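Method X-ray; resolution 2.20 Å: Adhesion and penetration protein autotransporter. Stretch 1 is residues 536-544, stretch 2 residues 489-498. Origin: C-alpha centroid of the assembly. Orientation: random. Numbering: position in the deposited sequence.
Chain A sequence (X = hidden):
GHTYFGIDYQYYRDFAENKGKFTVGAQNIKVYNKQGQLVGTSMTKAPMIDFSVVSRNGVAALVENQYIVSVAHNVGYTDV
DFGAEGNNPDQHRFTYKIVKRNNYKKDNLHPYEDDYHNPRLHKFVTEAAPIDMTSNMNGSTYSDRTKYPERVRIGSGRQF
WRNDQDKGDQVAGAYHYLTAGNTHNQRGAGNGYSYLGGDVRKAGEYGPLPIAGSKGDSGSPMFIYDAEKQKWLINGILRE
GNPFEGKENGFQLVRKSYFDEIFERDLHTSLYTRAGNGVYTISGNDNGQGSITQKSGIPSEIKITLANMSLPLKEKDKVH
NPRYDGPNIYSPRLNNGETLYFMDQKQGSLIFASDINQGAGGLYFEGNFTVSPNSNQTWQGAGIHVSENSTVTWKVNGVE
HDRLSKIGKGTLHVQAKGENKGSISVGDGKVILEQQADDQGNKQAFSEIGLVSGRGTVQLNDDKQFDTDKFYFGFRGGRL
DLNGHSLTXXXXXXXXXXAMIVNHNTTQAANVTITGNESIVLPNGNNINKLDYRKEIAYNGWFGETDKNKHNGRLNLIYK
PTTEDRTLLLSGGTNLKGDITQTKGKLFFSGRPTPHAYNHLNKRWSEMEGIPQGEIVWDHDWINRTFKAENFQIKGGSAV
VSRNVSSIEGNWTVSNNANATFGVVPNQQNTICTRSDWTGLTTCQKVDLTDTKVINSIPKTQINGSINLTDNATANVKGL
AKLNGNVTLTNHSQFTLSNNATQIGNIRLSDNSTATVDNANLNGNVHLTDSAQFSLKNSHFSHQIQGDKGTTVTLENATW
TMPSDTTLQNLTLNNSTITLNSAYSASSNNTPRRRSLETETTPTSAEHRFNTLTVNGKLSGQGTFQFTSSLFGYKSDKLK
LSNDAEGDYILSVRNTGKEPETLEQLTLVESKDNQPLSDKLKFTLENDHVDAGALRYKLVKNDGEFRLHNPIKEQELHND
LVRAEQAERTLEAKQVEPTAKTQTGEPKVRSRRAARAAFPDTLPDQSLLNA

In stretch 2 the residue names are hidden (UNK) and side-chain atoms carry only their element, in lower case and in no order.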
# COMPACT_ATOMS: atom_id res chain seq x y z
N GLU A 536 31.85 -13.69 -29.98
CA GLU A 536 31.35 -14.20 -28.71
C GLU A 536 32.48 -14.57 -27.77
O GLU A 536 33.41 -15.30 -28.15
CB GLU A 536 30.49 -15.44 -28.94
CG GLU A 536 29.40 -15.27 -29.97
CD GLU A 536 29.89 -15.58 -31.37
OE1 GLU A 536 31.11 -15.81 -31.54
OE2 GLU A 536 29.05 -15.60 -32.30
N ILE A 537 32.41 -14.07 -26.55
CA ILE A 537 33.31 -14.49 -25.49
C ILE A 537 32.45 -14.95 -24.33
O ILE A 537 31.27 -14.62 -24.27
CB ILE A 537 34.26 -13.37 -25.02
CG1 ILE A 537 33.47 -12.22 -24.39
CG2 ILE A 537 35.11 -12.89 -26.18
CD1 ILE A 537 34.33 -11.02 -23.99
N ALA A 538 33.04 -15.71 -23.42
CA ALA A 538 32.25 -16.29 -22.35
C ALA A 538 33.03 -16.35 -21.05
O ALA A 538 34.26 -16.40 -21.06
CB ALA A 538 31.77 -17.68 -22.75
N TYR A 539 32.30 -16.35 -19.95
CA TYR A 539 32.91 -16.50 -18.64
C TYR A 539 32.13 -17.56 -17.88
O TYR A 539 30.96 -17.37 -17.57
CB TYR A 539 32.90 -15.17 -17.89
CG TYR A 539 33.50 -15.23 -16.51
CD1 TYR A 539 34.87 -15.45 -16.34
CD2 TYR A 539 32.72 -15.05 -15.37
CE1 TYR A 539 35.43 -15.50 -15.08
CE2 TYR A 539 33.28 -15.10 -14.09
CZ TYR A 539 34.63 -15.33 -13.96
OH TYR A 539 35.22 -15.39 -12.71
N ASN A 540 32.78 -18.68 -17.59
CA ASN A 540 32.12 -19.80 -16.93
C ASN A 540 32.05 -19.68 -15.40
O ASN A 540 31.43 -20.51 -14.73
CB ASN A 540 32.85 -21.10 -17.27
CG ASN A 540 32.69 -21.49 -18.72
OD1 ASN A 540 32.70 -20.64 -19.61
ND2 ASN A 540 32.54 -22.79 -18.97
N GLY A 541 32.69 -18.65 -14.86
CA GLY A 541 32.89 -18.56 -13.42
C GLY A 541 31.98 -17.61 -12.66
O GLY A 541 30.86 -17.31 -13.09
N TRP A 542 32.48 -17.15 -11.51
CA TRP A 542 31.74 -16.28 -10.60
C TRP A 542 32.28 -14.85 -10.53
O TRP A 542 33.49 -14.63 -10.63
CB TRP A 542 31.74 -16.88 -9.18
CG TRP A 542 30.71 -17.94 -9.01
CD1 TRP A 542 30.86 -19.27 -9.27
CD2 TRP A 542 29.37 -17.77 -8.54
NE1 TRP A 542 29.69 -19.94 -9.00
CE2 TRP A 542 28.76 -19.04 -8.55
CE3 TRP A 542 28.63 -16.66 -8.12
CZ2 TRP A 542 27.44 -19.24 -8.15
CZ3 TRP A 542 27.31 -16.86 -7.72
CH2 TRP A 542 26.73 -18.14 -7.74
N PHE A 543 31.36 -13.90 -10.37
CA PHE A 543 31.68 -12.53 -9.99
C PHE A 543 31.10 -12.26 -8.61
O PHE A 543 29.89 -12.26 -8.44
CB PHE A 543 31.10 -11.52 -10.99
CG PHE A 543 31.80 -11.50 -12.30
CD1 PHE A 543 33.06 -10.94 -12.41
CD2 PHE A 543 31.22 -12.05 -13.43
CE1 PHE A 543 33.73 -10.92 -13.62
CE2 PHE A 543 31.88 -12.03 -14.65
CZ PHE A 543 33.13 -11.46 -14.75
N GLY A 544 31.96 -12.06 -7.63
CA GLY A 544 31.50 -11.86 -6.27
C GLY A 544 31.82 -13.08 -5.43
O GLY A 544 31.93 -14.20 -5.95
N UNK A 489 39.52 -6.26 -19.02
CA UNK A 489 39.87 -7.40 -19.86
C UNK A 489 39.29 -7.22 -21.26
O UNK A 489 38.25 -6.57 -21.44
c UNK A 489 40.86 -10.12 -17.98
c UNK A 489 39.43 -8.64 -16.80
c UNK A 489 39.28 -8.69 -19.30
c UNK A 489 39.96 -9.08 -15.60
c UNK A 489 40.94 -10.04 -15.59
c UNK A 489 41.40 -10.56 -16.79
c UNK A 489 39.88 -9.15 -18.00
N UNK A 490 39.96 -7.79 -22.26
CA UNK A 490 39.35 -7.96 -23.57
C UNK A 490 38.48 -9.21 -23.49
O UNK A 490 37.26 -9.13 -23.65
c UNK A 490 41.22 -6.81 -24.82
c UNK A 490 40.41 -8.08 -24.65
n UNK A 490 44.77 -6.23 -25.98
c UNK A 490 42.44 -7.03 -25.70
c UNK A 490 43.38 -5.83 -25.64
N UNK A 491 39.11 -10.35 -23.24
CA UNK A 491 38.39 -11.54 -22.80
C UNK A 491 39.09 -12.13 -21.57
O UNK A 491 40.31 -12.01 -21.42
c UNK A 491 39.60 -13.00 -24.53
c UNK A 491 38.28 -12.58 -23.91
n UNK A 491 40.49 -17.33 -24.43
c UNK A 491 40.54 -16.15 -25.00
n UNK A 491 39.45 -15.40 -25.05
n UNK A 491 41.69 -15.72 -25.51
c UNK A 491 39.40 -14.06 -25.63
N UNK A 492 38.31 -12.76 -20.69
CA UNK A 492 38.91 -13.44 -19.55
C UNK A 492 39.16 -14.90 -19.93
O UNK A 492 38.24 -15.59 -20.37
c UNK A 492 36.52 -11.80 -16.96
c UNK A 492 38.69 -13.97 -17.09
c UNK A 492 38.00 -13.37 -18.31
c UNK A 492 37.61 -11.92 -18.00
N UNK A 493 40.39 -15.35 -19.80
CA UNK A 493 40.70 -16.76 -20.00
C UNK A 493 40.21 -17.55 -18.80
O UNK A 493 40.64 -17.32 -17.67
o UNK A 493 44.33 -17.93 -22.05
n UNK A 493 45.15 -15.91 -21.53
c UNK A 493 42.19 -16.98 -20.17
c UNK A 493 42.77 -16.28 -21.37
c UNK A 493 44.16 -16.78 -21.68
N UNK A 494 39.29 -18.46 -19.05
CA UNK A 494 38.74 -19.27 -17.98
C UNK A 494 38.31 -20.60 -18.55
O UNK A 494 37.93 -20.69 -19.72
c UNK A 494 37.55 -18.56 -17.32
c UNK A 494 36.37 -18.41 -18.25
o UNK A 494 36.41 -17.62 -19.20
n UNK A 494 35.30 -19.15 -17.98
N UNK A 495 38.38 -21.63 -17.71
CA UNK A 495 38.08 -23.01 -18.11
C UNK A 495 36.73 -23.51 -17.59
O UNK A 495 36.03 -24.24 -18.29
c UNK A 495 39.19 -23.99 -17.63
c UNK A 495 38.71 -25.43 -17.70
o UNK A 495 40.34 -23.85 -18.47
N UNK A 496 36.36 -23.12 -16.37
CA UNK A 496 35.19 -23.69 -15.70
C UNK A 496 34.64 -22.79 -14.59
O UNK A 496 35.04 -21.64 -14.48
c UNK A 496 35.52 -25.09 -15.15
o UNK A 496 36.87 -24.17 -13.44
o UNK A 496 37.58 -26.02 -14.40
c UNK A 496 36.75 -25.09 -14.27
N UNK A 497 33.73 -23.33 -13.77
CA UNK A 497 33.08 -22.53 -12.73
C UNK A 497 33.96 -22.31 -11.50
O UNK A 497 33.59 -21.58 -10.59
c UNK A 497 31.63 -24.61 -12.41
c UNK A 497 31.72 -23.10 -12.34
o UNK A 497 29.61 -24.56 -11.13
o UNK A 497 29.83 -26.15 -12.64
c UNK A 497 30.26 -25.14 -12.04
N UNK A 498 35.13 -22.94 -11.48
CA UNK A 498 36.12 -22.66 -10.46
C UNK A 498 36.67 -21.24 -10.55
O UNK A 498 37.24 -20.72 -9.59
O HOH W 1 35.57 -13.71 -21.16
O HOH W 2 29.37 -22.56 -9.70

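Position 489 carries one carbon followed by a six-membered ring of carbons, with no heteroatom, and its side chain makes no contact with stretch 1; it is Phe489. Position 490 has four carbons in a row ending in nitrogen. That chain leads away from stretch 1, so the contact is left to the backbone, whose O lies 3.5 Å from Ile537 CD1; the residue is Lys490. At position 491 three carbons and a nitrogen precede a carbon bearing two further nitrogens, a guanidinium group. Its CB packs 3.9 Å from Ile537 CG2, while one of the terminal nitrogens is bonded elsewhere in the structure. This is Arg491.

Position 492 has four carbons, forked at the first, with one arm two carbons long, and the side chain meets the rings of Tyr539 and Phe543, which identifies Ile492. Its CD1 packs against two aromatic rings, 4.1 Å from Tyr539 CD1 and 4.1 Å from Phe543 CZ, meeting the phenylalanine at its edge.

Position 493 holds three carbons, the third with one oxygen and one nitrogen. The side chain points away and has both polar atoms satisfied elsewhere in the structure: Gln493. The shorter chain at position 494, two carbons with an oxygen and a nitrogen on the second, points toward stretch 1, its end lying against the backbone from Ala538 to Asn540, and is Asn494. As modelled, ND2 lies 2.6 Å from Asn540 N and OD1 lies 3.1 Å from Ala538 O; the amide is probably turned over, so its bonding remains open.

At position 495 one carbon bears an oxygen and a carbon, and the side chain points away; this is Thr495. Position 496 has two carbons, the second with two oxygens, and also points away, its backbone O lying 3.6 Å from Asn540 CB. It is Asp496, whose OD1 accepts a 2.9 Å hydrogen bond from N of position 498. Position 497 has three carbons, the third with two oxygens, and its CA approaches Asn540 O to 3.3 Å in a CA-H...O contact: Glu497. Position 498 has no side-chain atoms and is Gly498.

The contact buries 512 Å² in total and has no clear direct hydrogen bond between the stretches. Apolar packing around Ile492 is joined by the close fit of Asn494 against the backbone from Ala538 to Asn540. Two waters span the remaining polar gaps. Water 1 accepts from Ile492 N (2.9 Å) and donates to Ala538 O (3.0 Å); water 2 accepts from Trp542 NE1 (2.7 Å) and donates to Glu497 OE1 (2.5 Å). Within stretch 1, Tyr539 OH donates to Trp542 O at 2.8 Å, tying the tyrosine ring across the turn.

Stretch 2, residues 489-498: FKRIQNTDEG
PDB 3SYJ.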